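Local coordinates for SnoaL-like domain-containing protein (Silicibacter pomeroyi, PDB 3FLJ) that is of unknown function but has a cystatin-like fold and belongs to the SnoaL-like family, whose curved sheet and helices commonly enclose a pocket, at residues A[37-42]-A[63-68]; A[46-51]-A[55-60]; A[73-78]-A[131-136]; A[92-97]-A[120-125]; A[109-112]-A[116-119]. One frame throughout, in Å; residues are numbered along the deposited sequence.

Contact 1 (A[37-42]-A[63-68])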
# COMPACT_ATOMS: atom_id res chain seq x y z
N SER A 37 21.42 -9.03 8.93
CA SER A 37 21.57 -10.17 9.85
C SER A 37 20.34 -10.35 10.75
O SER A 37 19.89 -11.48 10.96
CB SER A 37 22.86 -10.07 10.69
OG SER A 37 22.92 -8.84 11.41
N LEU A 38 19.79 -9.25 11.26
CA LEU A 38 18.59 -9.29 12.12
C LEU A 38 17.30 -9.58 11.33
O LEU A 38 16.38 -10.19 11.89
CB LEU A 38 18.47 -8.01 12.96
CG LEU A 38 19.62 -7.74 13.95
CD1 LEU A 38 19.38 -6.41 14.67
CD2 LEU A 38 19.83 -8.86 14.98
N ILE A 39 17.23 -9.15 10.07
CA ILE A 39 16.08 -9.43 9.19
C ILE A 39 15.99 -10.94 8.86
O ILE A 39 14.89 -11.48 8.92
CB ILE A 39 16.14 -8.58 7.86
CG1 ILE A 39 15.97 -7.07 8.16
CG2 ILE A 39 15.04 -8.99 6.88
CD1 ILE A 39 16.45 -6.14 7.04
N HIS A 40 17.14 -11.57 8.55
CA HIS A 40 17.24 -12.99 8.16
C HIS A 40 16.42 -13.95 9.05
O HIS A 40 15.67 -14.78 8.53
CB HIS A 40 18.72 -13.41 8.12
CG HIS A 40 18.99 -14.67 7.38
ND1 HIS A 40 18.95 -15.91 7.97
CD2 HIS A 40 19.35 -14.89 6.09
CE1 HIS A 40 19.26 -16.84 7.08
NE2 HIS A 40 19.51 -16.24 5.93
N ALA A 41 16.56 -13.81 10.38
CA ALA A 41 15.87 -14.66 11.37
C ALA A 41 14.33 -14.64 11.37
O ALA A 41 13.71 -15.60 11.84
CB ALA A 41 16.40 -14.38 12.80
N LEU A 42 13.75 -13.57 10.85
CA LEU A 42 12.28 -13.43 10.74
C LEU A 42 11.67 -13.99 9.44
O LEU A 42 10.44 -14.09 9.36
CB LEU A 42 11.90 -11.95 10.88
CG LEU A 42 12.43 -11.23 12.14
CD1 LEU A 42 11.88 -9.82 12.18
CD2 LEU A 42 12.09 -11.97 13.43
N PRO A 63 18.76 -13.97 -0.38
CA PRO A 63 18.55 -12.82 -1.27
C PRO A 63 17.53 -11.76 -0.76
O PRO A 63 17.78 -10.56 -0.94
CB PRO A 63 18.09 -13.46 -2.59
CG PRO A 63 17.71 -14.83 -2.29
CD PRO A 63 18.47 -15.25 -1.08
N VAL A 64 16.45 -12.20 -0.11
CA VAL A 64 15.42 -11.26 0.41
C VAL A 64 15.98 -10.36 1.51
O VAL A 64 15.71 -9.15 1.50
CB VAL A 64 14.11 -11.99 0.81
CG1 VAL A 64 13.15 -11.06 1.59
CG2 VAL A 64 13.45 -12.57 -0.44
N ALA A 65 16.74 -10.93 2.45
CA ALA A 65 17.37 -10.17 3.54
C ALA A 65 18.33 -9.09 2.97
O ALA A 65 18.34 -7.96 3.47
CB ALA A 65 18.10 -11.10 4.53
N ALA A 66 19.09 -9.45 1.94
CA ALA A 66 19.99 -8.53 1.22
C ALA A 66 19.24 -7.39 0.54
O ALA A 66 19.65 -6.24 0.65
CB ALA A 66 20.86 -9.28 0.20
N VAL A 67 18.13 -7.72 -0.13
CA VAL A 67 17.29 -6.71 -0.79
C VAL A 67 16.70 -5.76 0.26
O VAL A 67 16.80 -4.55 0.09
CB VAL A 67 16.17 -7.35 -1.70
CG1 VAL A 67 15.24 -6.28 -2.27
CG2 VAL A 67 16.81 -8.14 -2.83
N LEU A 68 16.15 -6.31 1.34
CA LEU A 68 15.56 -5.50 2.43
C LEU A 68 16.59 -4.59 3.11
O LEU A 68 16.25 -3.46 3.48
CB LEU A 68 14.82 -6.37 3.45
CG LEU A 68 13.52 -7.02 2.95
CD1 LEU A 68 13.07 -8.12 3.93
CD2 LEU A 68 12.41 -5.97 2.75
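I39 meets A65 and L68 where the short helix 36-40 packs against the long helix 61-74. The contact is almost wholly apolar. The CG2 methyl of I39 comes to 3.7 Å from CD1 of L68. On its other branch, CD1 of I39 lies 3.9 Å from CB of L68. The two side chains run slantwise past each other, so both branches of the isoleucine are used. CG2 of I39 is anti to its own backbone N (chi1 -66° for CG1), and this turns the methyl to the partner helix. The same CG2 also reaches the backbone of A65, at 4.2 Å from its CA.

A second kind of contact is side chain against backbone. The CB of A65 sits 4.2 Å from the backbone N of H40. The small alanine lets the two chains come close, with the CA atoms of H40 and A65 5.4 Å apart. In the conformer of H40 described, one of two, CB of A65 is at the edge of the imidazole, near its plane. In that conformer NE2 is hydrogen-bonded to OD1 of D62.

Around the contact, I39 also packs on V30 of helix 22-31. L68 rests on F49 of strand 47-50, as do V64 and V67. A66 and V67 face helix 147-150, so helix 61-74 is packed on several sides.

Contact 2 (A[46-51]-A[55-60])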
# COMPACT_ATOMS: atom_id res chain seq x y z
N ASP A 46 11.92 -20.10 2.23
CA ASP A 46 11.43 -19.82 0.87
C ASP A 46 10.54 -18.55 0.80
O ASP A 46 9.58 -18.49 0.01
CB ASP A 46 10.68 -21.07 0.34
CG ASP A 46 9.46 -21.50 1.21
OD1 ASP A 46 9.19 -20.90 2.29
OD2 ASP A 46 8.79 -22.49 0.81
N VAL A 47 10.87 -17.54 1.63
CA VAL A 47 10.13 -16.26 1.67
C VAL A 47 10.07 -15.61 0.27
O VAL A 47 11.04 -15.70 -0.48
CB VAL A 47 10.75 -15.23 2.69
CG1 VAL A 47 12.23 -14.91 2.35
CG2 VAL A 47 9.90 -13.94 2.78
N ARG A 48 8.92 -15.03 -0.06
CA ARG A 48 8.68 -14.33 -1.31
C ARG A 48 8.58 -12.84 -0.99
O ARG A 48 7.75 -12.45 -0.17
CB ARG A 48 7.39 -14.83 -1.94
CG ARG A 48 7.48 -16.27 -2.40
CD ARG A 48 6.18 -16.82 -2.95
NE ARG A 48 5.13 -17.07 -1.94
CZ ARG A 48 5.09 -18.07 -1.04
NH1 ARG A 48 6.06 -19.00 -0.94
NH2 ARG A 48 4.05 -18.17 -0.21
N PHE A 49 9.46 -12.03 -1.59
CA PHE A 49 9.46 -10.56 -1.44
C PHE A 49 9.04 -9.94 -2.78
O PHE A 49 9.67 -10.22 -3.79
CB PHE A 49 10.80 -10.03 -0.97
CG PHE A 49 10.86 -8.52 -0.92
CD1 PHE A 49 10.16 -7.82 0.07
CD2 PHE A 49 11.57 -7.80 -1.88
CE1 PHE A 49 10.17 -6.41 0.12
CE2 PHE A 49 11.60 -6.38 -1.86
CZ PHE A 49 10.90 -5.68 -0.85
N MSE A 50 7.99 -9.11 -2.74
CA MSE A 50 7.44 -8.43 -3.92
C MSE A 50 7.60 -6.91 -3.71
O MSE A 50 6.86 -6.31 -2.92
CB MSE A 50 5.99 -8.85 -4.07
CG MSE A 50 5.84 -10.27 -4.61
SE MSE A 50 4.18 -11.06 -4.04
CE MSE A 50 4.67 -11.44 -2.15
N PRO A 51 8.56 -6.27 -4.44
CA PRO A 51 8.81 -4.84 -4.21
C PRO A 51 7.76 -3.90 -4.81
O PRO A 51 7.00 -4.33 -5.66
CB PRO A 51 10.16 -4.65 -4.90
CG PRO A 51 10.10 -5.54 -6.06
CD PRO A 51 9.43 -6.77 -5.54
N TYR A 55 7.04 -5.66 -10.99
CA TYR A 55 6.05 -6.74 -10.76
C TYR A 55 6.79 -8.09 -10.87
O TYR A 55 6.57 -8.88 -11.79
CB TYR A 55 4.87 -6.65 -11.75
CG TYR A 55 3.64 -7.41 -11.32
CD1 TYR A 55 2.92 -7.02 -10.19
CD2 TYR A 55 3.14 -8.49 -12.07
CE1 TYR A 55 1.75 -7.69 -9.78
CE2 TYR A 55 1.95 -9.18 -11.67
CZ TYR A 55 1.28 -8.77 -10.51
OH TYR A 55 0.12 -9.38 -10.08
N LYS A 56 7.67 -8.31 -9.89
CA LYS A 56 8.54 -9.48 -9.81
C LYS A 56 8.57 -9.97 -8.36
O LYS A 56 7.99 -9.33 -7.46
CB LYS A 56 9.95 -9.11 -10.29
CG LYS A 56 10.07 -8.66 -11.75
CD LYS A 56 9.82 -9.81 -12.73
CE LYS A 56 9.88 -9.37 -14.18
NZ LYS A 56 9.50 -10.49 -15.09
N THR A 57 9.23 -11.11 -8.14
CA THR A 57 9.35 -11.74 -6.84
C THR A 57 10.78 -12.21 -6.61
O THR A 57 11.35 -12.89 -7.48
CB THR A 57 8.40 -12.98 -6.73
OG1 THR A 57 7.06 -12.59 -7.05
CG2 THR A 57 8.42 -13.61 -5.32
N TRP A 58 11.34 -11.81 -5.46
CA TRP A 58 12.62 -12.33 -4.97
C TRP A 58 12.25 -13.46 -4.00
O TRP A 58 11.44 -13.24 -3.09
CB TRP A 58 13.40 -11.28 -4.18
CG TRP A 58 13.94 -10.15 -4.96
CD1 TRP A 58 13.36 -8.94 -5.15
CD2 TRP A 58 15.22 -10.10 -5.61
NE1 TRP A 58 14.18 -8.14 -5.89
CE2 TRP A 58 15.33 -8.81 -6.19
CE3 TRP A 58 16.28 -11.01 -5.77
CZ2 TRP A 58 16.47 -8.41 -6.92
CZ3 TRP A 58 17.42 -10.61 -6.50
CH2 TRP A 58 17.50 -9.32 -7.06
N THR A 59 12.85 -14.65 -4.18
CA THR A 59 12.57 -15.83 -3.37
C THR A 59 13.83 -16.31 -2.65
O THR A 59 14.89 -16.43 -3.26
CB THR A 59 11.97 -16.96 -4.23
OG1 THR A 59 10.77 -16.48 -4.87
CG2 THR A 59 11.62 -18.20 -3.36
N GLY A 60 13.71 -16.58 -1.34
CA GLY A 60 14.80 -17.10 -0.50
C GLY A 60 15.22 -16.12 0.58
O GLY A 60 15.36 -14.93 0.29
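This antiparallel beta hairpin pairs strand 47-50 with strand 58-59, at the edge of the curved sheet. F49 and W58 form the hydrogen-bonded pair at its middle. F49 N gives a nearly straight bond to W58 O (2.8 Å, 176° at the hydrogen), and W58 N returns one to F49 O, also 2.8 Å. R48 and T59 are the non-hydrogen-bonded pair next to it. Beyond them G60 N donates to V47 O at 2.9 Å, and G60 leads directly into helix 61-74.

The side chains of F49 and W58 share one face of the sheet. CD1 of the indole comes to the edge of the phenyl ring, near its plane, 3.9 Å from CD2 of F49. F49 has its CG anti to the backbone N (chi1 175°), and one face of its ring lies under the backbone N of P51, toward the rim. On the side of the sheet that carries R48 and T59, T57 turns its CG2 to R48, 3.7 Å from CB, while its OG1 lies 3.6 Å from CG of M50, a selenomethionine, in the conformer described. T59 OG1 flanks CG of R48. The guanidinium leads away to D119, with which it makes a salt bridge through NE.

P51 O is hydrogen-bonded to R125 of the second subunit, so this edge also reaches the dimer interface. The chemistry is divided: backbone bonds set the register, F49 and W58 make an apolar face toward helix 61-74, and the face of R48 and T59 is polar, with a charge that D119 probably balances.

Contact 3 (A[73-78]-A[131-136])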
# COMPACT_ATOMS: atom_id res chain seq x y z
N GLN A 73 18.57 1.04 3.69
CA GLN A 73 19.65 1.99 3.42
C GLN A 73 19.18 3.19 2.58
O GLN A 73 19.58 4.33 2.87
CB GLN A 73 20.81 1.30 2.70
CG GLN A 73 21.60 0.30 3.56
CD GLN A 73 22.84 0.88 4.22
OE1 GLN A 73 22.97 2.09 4.42
NE2 GLN A 73 23.77 -0.00 4.55
N VAL A 74 18.38 2.92 1.54
CA VAL A 74 17.83 3.97 0.66
C VAL A 74 16.91 4.92 1.44
O VAL A 74 17.06 6.14 1.33
CB VAL A 74 17.08 3.39 -0.58
CG1 VAL A 74 16.40 4.49 -1.40
CG2 VAL A 74 18.05 2.61 -1.47
N PHE A 75 16.00 4.35 2.23
CA PHE A 75 15.06 5.15 3.02
C PHE A 75 15.73 5.95 4.15
O PHE A 75 16.70 5.50 4.74
CB PHE A 75 13.93 4.31 3.66
CG PHE A 75 12.98 3.64 2.68
CD1 PHE A 75 12.64 4.19 1.42
CD2 PHE A 75 12.29 2.49 3.11
CE1 PHE A 75 11.71 3.54 0.58
CE2 PHE A 75 11.34 1.85 2.27
CZ PHE A 75 11.06 2.37 1.01
N SER A 76 15.18 7.13 4.42
CA SER A 76 15.57 7.99 5.53
C SER A 76 14.29 8.44 6.24
O SER A 76 13.20 8.38 5.65
CB SER A 76 16.37 9.19 5.05
OG SER A 76 15.69 9.90 4.04
N GLU A 77 14.43 8.86 7.50
CA GLU A 77 13.33 9.31 8.34
C GLU A 77 12.20 8.25 8.40
O GLU A 77 11.03 8.58 8.34
CB GLU A 77 12.79 10.68 7.85
CG GLU A 77 13.86 11.78 7.73
CD GLU A 77 13.30 13.18 7.40
OE1 GLU A 77 12.06 13.40 7.39
OE2 GLU A 77 14.13 14.10 7.15
N PHE A 78 12.59 6.98 8.48
CA PHE A 78 11.64 5.88 8.41
C PHE A 78 10.95 5.68 9.76
O PHE A 78 11.61 5.68 10.81
CB PHE A 78 12.33 4.57 7.98
CG PHE A 78 11.37 3.43 7.74
CD1 PHE A 78 10.89 2.64 8.81
CD2 PHE A 78 10.92 3.14 6.45
CE1 PHE A 78 9.98 1.60 8.59
CE2 PHE A 78 10.03 2.09 6.21
CZ PHE A 78 9.55 1.31 7.29
N GLY A 131 9.68 5.87 -8.32
CA GLY A 131 10.67 5.99 -9.42
C GLY A 131 12.08 6.24 -8.91
O GLY A 131 13.04 5.60 -9.37
N ALA A 132 12.19 7.15 -7.93
CA ALA A 132 13.45 7.45 -7.24
C ALA A 132 14.00 6.22 -6.49
O ALA A 132 15.20 5.95 -6.57
CB ALA A 132 13.28 8.64 -6.28
N LEU A 133 13.12 5.48 -5.79
CA LEU A 133 13.49 4.21 -5.13
C LEU A 133 14.01 3.19 -6.14
O LEU A 133 15.04 2.57 -5.89
CB LEU A 133 12.31 3.60 -4.33
CG LEU A 133 12.50 2.23 -3.63
CD1 LEU A 133 13.67 2.25 -2.66
CD2 LEU A 133 11.20 1.76 -2.93
N ARG A 134 13.29 3.02 -7.26
CA ARG A 134 13.67 2.09 -8.34
C ARG A 134 15.08 2.40 -8.87
O ARG A 134 15.88 1.48 -9.01
CB ARG A 134 12.67 2.14 -9.51
CG ARG A 134 12.92 1.11 -10.65
CD ARG A 134 12.18 1.48 -11.92
NE ARG A 134 12.60 2.79 -12.44
CZ ARG A 134 12.16 3.38 -13.55
NH1 ARG A 134 11.26 2.78 -14.35
NH2 ARG A 134 12.62 4.59 -13.88
N ASP A 135 15.36 3.68 -9.12
CA ASP A 135 16.68 4.12 -9.59
C ASP A 135 17.78 3.85 -8.55
O ASP A 135 18.82 3.28 -8.91
CB ASP A 135 16.67 5.60 -10.00
CG ASP A 135 15.79 5.88 -11.25
OD1 ASP A 135 15.40 4.93 -11.97
OD2 ASP A 135 15.51 7.08 -11.49
N ALA A 136 17.52 4.19 -7.28
CA ALA A 136 18.47 3.92 -6.18
C ALA A 136 18.76 2.42 -5.99
O ALA A 136 19.91 2.03 -5.79
CB ALA A 136 18.00 4.55 -4.86
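CE1 and CZ of the F75 phenyl ring meet the methyls of L133 obliquely. The CD2 methyl of L133 lies 4.0 Å from both CE1 and CZ of F75. CD1 of L133 is also 4.0 Å from CE1 of F75, so the forked end of the leucine straddles one corner of the ring. F75 also packs on C96 and V98 of strand 89-98 and on M124 of strand 117-125.

The rest of the contact is aliphatic. V74 sends CG1 to CD1 of L133 at 3.7 Å and to CB of A136 at 3.8 Å. Its CG2 reaches the same A136 CB at 3.9 Å, so both methyls of the valine bear on the alanine. With CG anti to the backbone N (chi1 177°), L133 holds its two methyls out between V74 and F75. A serine at L133 would probably leave CG1 of V74 and CE1 and CZ of F75 without their shared partner and open a gap between helix 127-143 and the end of helix 61-74.

The contact joins the end of helix 61-74, where F75 leaves helical geometry, to helix 127-143. F75 lies about 4 Å from a bound unidentified molecule, measured between nearest atoms. That molecule probably came from the crystallisation liquor, so it is weak evidence for a site. A hydrophobic pocket between helices and a curved sheet is typical of SnoaL-like folds, and this position is consistent with its wall.

Contact 4 (A[92-97]-A[120-125])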
# COMPACT_ATOMS: atom_id res chain seq x y z
N LEU A 92 1.52 -3.23 7.75
CA LEU A 92 2.31 -2.26 8.52
C LEU A 92 2.51 -1.01 7.65
O LEU A 92 3.31 -1.01 6.71
CB LEU A 92 3.65 -2.82 8.98
CG LEU A 92 3.67 -3.99 9.97
CD1 LEU A 92 3.27 -5.28 9.31
CD2 LEU A 92 5.07 -4.12 10.65
N GLU A 93 1.78 0.05 8.00
CA GLU A 93 1.83 1.32 7.30
C GLU A 93 3.03 2.12 7.79
O GLU A 93 3.21 2.27 8.99
CB GLU A 93 0.54 2.09 7.56
CG GLU A 93 0.43 3.50 6.99
CD GLU A 93 -0.81 4.18 7.52
OE1 GLU A 93 -1.84 3.51 7.63
OE2 GLU A 93 -0.77 5.35 7.85
N PHE A 94 3.81 2.68 6.86
CA PHE A 94 4.98 3.50 7.17
C PHE A 94 5.06 4.79 6.35
O PHE A 94 4.38 4.91 5.33
CB PHE A 94 6.27 2.69 6.99
CG PHE A 94 6.54 2.23 5.57
CD1 PHE A 94 7.22 3.05 4.66
CD2 PHE A 94 6.13 0.96 5.15
CE1 PHE A 94 7.49 2.62 3.34
CE2 PHE A 94 6.40 0.50 3.83
CZ PHE A 94 7.08 1.34 2.92
N GLN A 95 5.87 5.72 6.85
CA GLN A 95 6.23 6.95 6.16
C GLN A 95 7.76 7.07 6.19
O GLN A 95 8.41 6.65 7.16
CB GLN A 95 5.57 8.17 6.81
CG GLN A 95 5.72 9.46 5.98
CD GLN A 95 4.95 10.65 6.53
OE1 GLN A 95 4.10 10.51 7.41
NE2 GLN A 95 5.26 11.83 6.01
N CYS A 96 8.33 7.62 5.12
CA CYS A 96 9.78 7.82 5.00
C CYS A 96 10.07 8.81 3.87
O CYS A 96 9.13 9.45 3.34
CB CYS A 96 10.49 6.47 4.75
SG CYS A 96 9.98 5.67 3.24
N LYS A 97 11.35 9.01 3.59
CA LYS A 97 11.80 9.79 2.44
C LYS A 97 12.80 8.98 1.61
O LYS A 97 13.47 8.07 2.13
CB LYS A 97 12.41 11.13 2.86
CG LYS A 97 11.52 11.97 3.76
CD LYS A 97 12.03 13.38 4.02
CE LYS A 97 11.84 14.29 2.81
NZ LYS A 97 12.09 15.74 3.10
N PHE A 120 5.97 -11.11 1.74
CA PHE A 120 6.29 -9.73 2.12
C PHE A 120 6.11 -8.94 0.81
O PHE A 120 6.97 -9.00 -0.08
CB PHE A 120 7.74 -9.72 2.64
CG PHE A 120 8.16 -8.46 3.39
CD1 PHE A 120 7.75 -7.16 3.02
CD2 PHE A 120 9.09 -8.58 4.44
CE1 PHE A 120 8.19 -6.03 3.73
CE2 PHE A 120 9.54 -7.44 5.15
CZ PHE A 120 9.08 -6.17 4.79
N GLU A 121 4.99 -8.22 0.70
CA GLU A 121 4.63 -7.45 -0.50
C GLU A 121 4.54 -5.97 -0.12
O GLU A 121 3.83 -5.63 0.83
CB GLU A 121 3.31 -7.98 -1.04
CG GLU A 121 2.86 -7.34 -2.35
CD GLU A 121 1.76 -8.13 -3.01
OE1 GLU A 121 1.01 -8.85 -2.32
OE2 GLU A 121 1.64 -8.05 -4.24
N VAL A 122 5.25 -5.10 -0.86
CA VAL A 122 5.32 -3.67 -0.55
C VAL A 122 4.57 -2.84 -1.59
O VAL A 122 4.82 -2.96 -2.79
CB VAL A 122 6.78 -3.19 -0.42
CG1 VAL A 122 6.84 -1.66 -0.09
CG2 VAL A 122 7.52 -3.99 0.63
N VAL A 123 3.65 -2.00 -1.11
CA VAL A 123 2.88 -1.03 -1.93
C VAL A 123 3.25 0.37 -1.41
O VAL A 123 3.50 0.53 -0.22
CB VAL A 123 1.34 -1.30 -1.91
CG1 VAL A 123 1.01 -2.59 -2.66
CG2 VAL A 123 0.80 -1.39 -0.49
N MSE A 124 3.32 1.36 -2.30
CA MSE A 124 3.73 2.72 -1.96
C MSE A 124 3.06 3.82 -2.76
O MSE A 124 2.38 3.56 -3.77
CB MSE A 124 5.26 2.88 -2.18
CG MSE A 124 6.13 2.44 -1.06
SE MSE A 124 8.00 2.80 -1.57
CE MSE A 124 8.10 4.65 -1.76
N ARG A 125 3.26 5.05 -2.26
CA ARG A 125 2.88 6.31 -2.92
C ARG A 125 3.94 7.37 -2.54
O ARG A 125 4.60 7.21 -1.50
CB ARG A 125 1.49 6.77 -2.48
CG ARG A 125 1.36 7.15 -1.00
CD ARG A 125 -0.06 7.52 -0.60
NE ARG A 125 -0.51 8.71 -1.34
CZ ARG A 125 -0.33 9.99 -0.99
NH1 ARG A 125 0.15 10.36 0.21
NH2 ARG A 125 -0.75 10.95 -1.81
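F94 reaches across to V122 and M124 with the far end of its ring. Its CZ atom is 4.3 Å from CG1 of V122 and 4.2 Å from CG of M124, a selenomethionine. V122 comes at the edge, near the ring plane. M124 approaches obliquely. F94 buries the largest area of the three. Its single atom CZ touches both partners.

The two backbones are not neighbours in the sheet. The nearest CA atoms, those of F94 and M124, are 9.2 Å apart, and strand 101-111 is paired with both strands. The ring bridges this distance. Its CG lies between the backbone N and the carbonyl carbon (chi1 63°), the crowded position, which leads the ring across to strand 117-125. V122 has CG1 anti to its backbone N (chi1 -180°), and this methyl is the one that meets CZ.

All three residues are buried. F78 stacks on the ring of F94, and P52 packs on both V122 and M124. The polar residues of these segments act elsewhere: E93 makes salt bridges with R81 and R82, while E121 and R125 form salt bridges with R125 and E121 of the second subunit.

V122 lies about 4 Å, between nearest atoms, from a bound molecule of unknown identity. The curl of the sheet brings these non-adjacent strands together, consistent with a cystatin-like fold of the SnoaL type, whose concave face commonly lines a pocket.

Contact 5 (A[109-112]-A[116-119])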
# COMPACT_ATOMS: atom_id res chain seq x y z
N ILE A 109 2.21 -8.40 5.05
CA ILE A 109 2.87 -9.58 5.60
C ILE A 109 1.90 -10.73 5.80
O ILE A 109 0.82 -10.53 6.36
CB ILE A 109 3.55 -9.25 6.96
CG1 ILE A 109 4.61 -8.14 6.80
CG2 ILE A 109 4.21 -10.51 7.59
CD1 ILE A 109 5.78 -8.42 5.85
N THR A 110 2.31 -11.92 5.34
CA THR A 110 1.61 -13.18 5.57
C THR A 110 2.61 -14.07 6.31
O THR A 110 3.71 -14.33 5.79
CB THR A 110 1.16 -13.87 4.29
OG1 THR A 110 0.48 -12.91 3.46
CG2 THR A 110 0.20 -15.03 4.61
N LEU A 111 2.24 -14.50 7.52
CA LEU A 111 3.08 -15.40 8.33
C LEU A 111 2.68 -16.85 8.06
O LEU A 111 1.53 -17.12 7.70
CB LEU A 111 2.95 -15.09 9.84
CG LEU A 111 3.27 -13.65 10.28
CD1 LEU A 111 2.96 -13.47 11.78
CD2 LEU A 111 4.72 -13.26 9.97
N ASN A 112 3.64 -17.76 8.21
CA ASN A 112 3.40 -19.22 8.08
C ASN A 112 3.07 -19.81 9.46
O ASN A 112 3.07 -19.05 10.45
CB ASN A 112 4.58 -19.93 7.36
CG ASN A 112 5.91 -19.86 8.10
OD1 ASN A 112 5.98 -19.61 9.31
ND2 ASN A 112 6.99 -20.08 7.36
N LEU A 116 7.11 -17.29 10.92
CA LEU A 116 8.09 -16.57 10.09
C LEU A 116 7.37 -15.91 8.92
O LEU A 116 6.27 -16.33 8.54
CB LEU A 116 9.19 -17.53 9.60
CG LEU A 116 10.01 -18.23 10.69
CD1 LEU A 116 10.99 -19.25 10.09
CD2 LEU A 116 10.75 -17.25 11.59
N ILE A 117 8.02 -14.89 8.34
CA ILE A 117 7.47 -14.14 7.21
C ILE A 117 7.56 -15.01 5.95
O ILE A 117 8.66 -15.33 5.50
CB ILE A 117 8.20 -12.78 7.00
CG1 ILE A 117 8.05 -11.89 8.27
CG2 ILE A 117 7.65 -12.05 5.77
CD1 ILE A 117 8.84 -10.59 8.23
N GLN A 118 6.39 -15.38 5.40
CA GLN A 118 6.28 -16.22 4.20
C GLN A 118 6.14 -15.35 2.94
O GLN A 118 6.77 -15.65 1.94
CB GLN A 118 5.09 -17.17 4.31
CG GLN A 118 5.02 -18.27 3.23
CD GLN A 118 6.22 -19.24 3.27
OE1 GLN A 118 6.31 -20.10 4.15
NE2 GLN A 118 7.13 -19.10 2.31
N ASP A 119 5.28 -14.33 2.99
CA ASP A 119 5.07 -13.36 1.90
C ASP A 119 5.22 -11.95 2.46
O ASP A 119 4.65 -11.66 3.50
CB ASP A 119 3.69 -13.49 1.28
CG ASP A 119 3.48 -14.83 0.62
OD1 ASP A 119 4.10 -15.06 -0.42
OD2 ASP A 119 2.67 -15.62 1.13
O HOH W 1 1.59 -10.66 2.28
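T110 O accepts two backbone bonds, from Q118 N at 2.9 Å and from D119 N at 3.2 Å. The D119 bond falls on a lone pair in the carbonyl plane. T110 N in turn donates to D119 O at 3.0 Å. Water 1 joins T110 OG1 at 2.8 Å and gives only a weak bond to D119 O.

N112 closes the other end. Its N donates to L116 O, and its OD1 accepts from L116 N at 3.0 Å, with the donor well above the carbonyl plane. ND2 donates to Q118 OE1 at 3.3 Å, again from above the plane of that carbonyl. CG of N112 sits between N and carbonyl carbon (chi1 63°), which swings the amide back to L116. Replacing N112 by a leucine would probably leave L116 N and Q118 OE1 without these partners and let the turn move more freely. Q118 NE2 is satisfied by D46, and D119 OD1 by a salt bridge with R48.

Among the apolar side chains, I117 packs between I109 and L111, CG1 lying 4.0 Å from CD2 of L111. With Q118 and D119 both opposite T110, this is a classic beta bulge at the end of a beta hairpin.

Contacts 2 to 5 reach one curved sheet, and contact 1 joins two helices packed near it. Along the chain, contact 2 is nested in the loop closed by contact 1. Contact 3 opens after that, with contact 4 inside it and contact 5 inside contact 4. Contacts 1 and 3 both use helix 61-74, with centres about 17 Å apart. Contacts 4 and 5 both use strand 117-125, which also neighbours strand 47-50 of contact 2. Contacts 3 and 5 are the farthest apart, about 24 Å between centres, on opposite sides of the chain's centre. Contacts 2 to 5 also touch the second subunit, so the same sheet serves both the interior and the dimer.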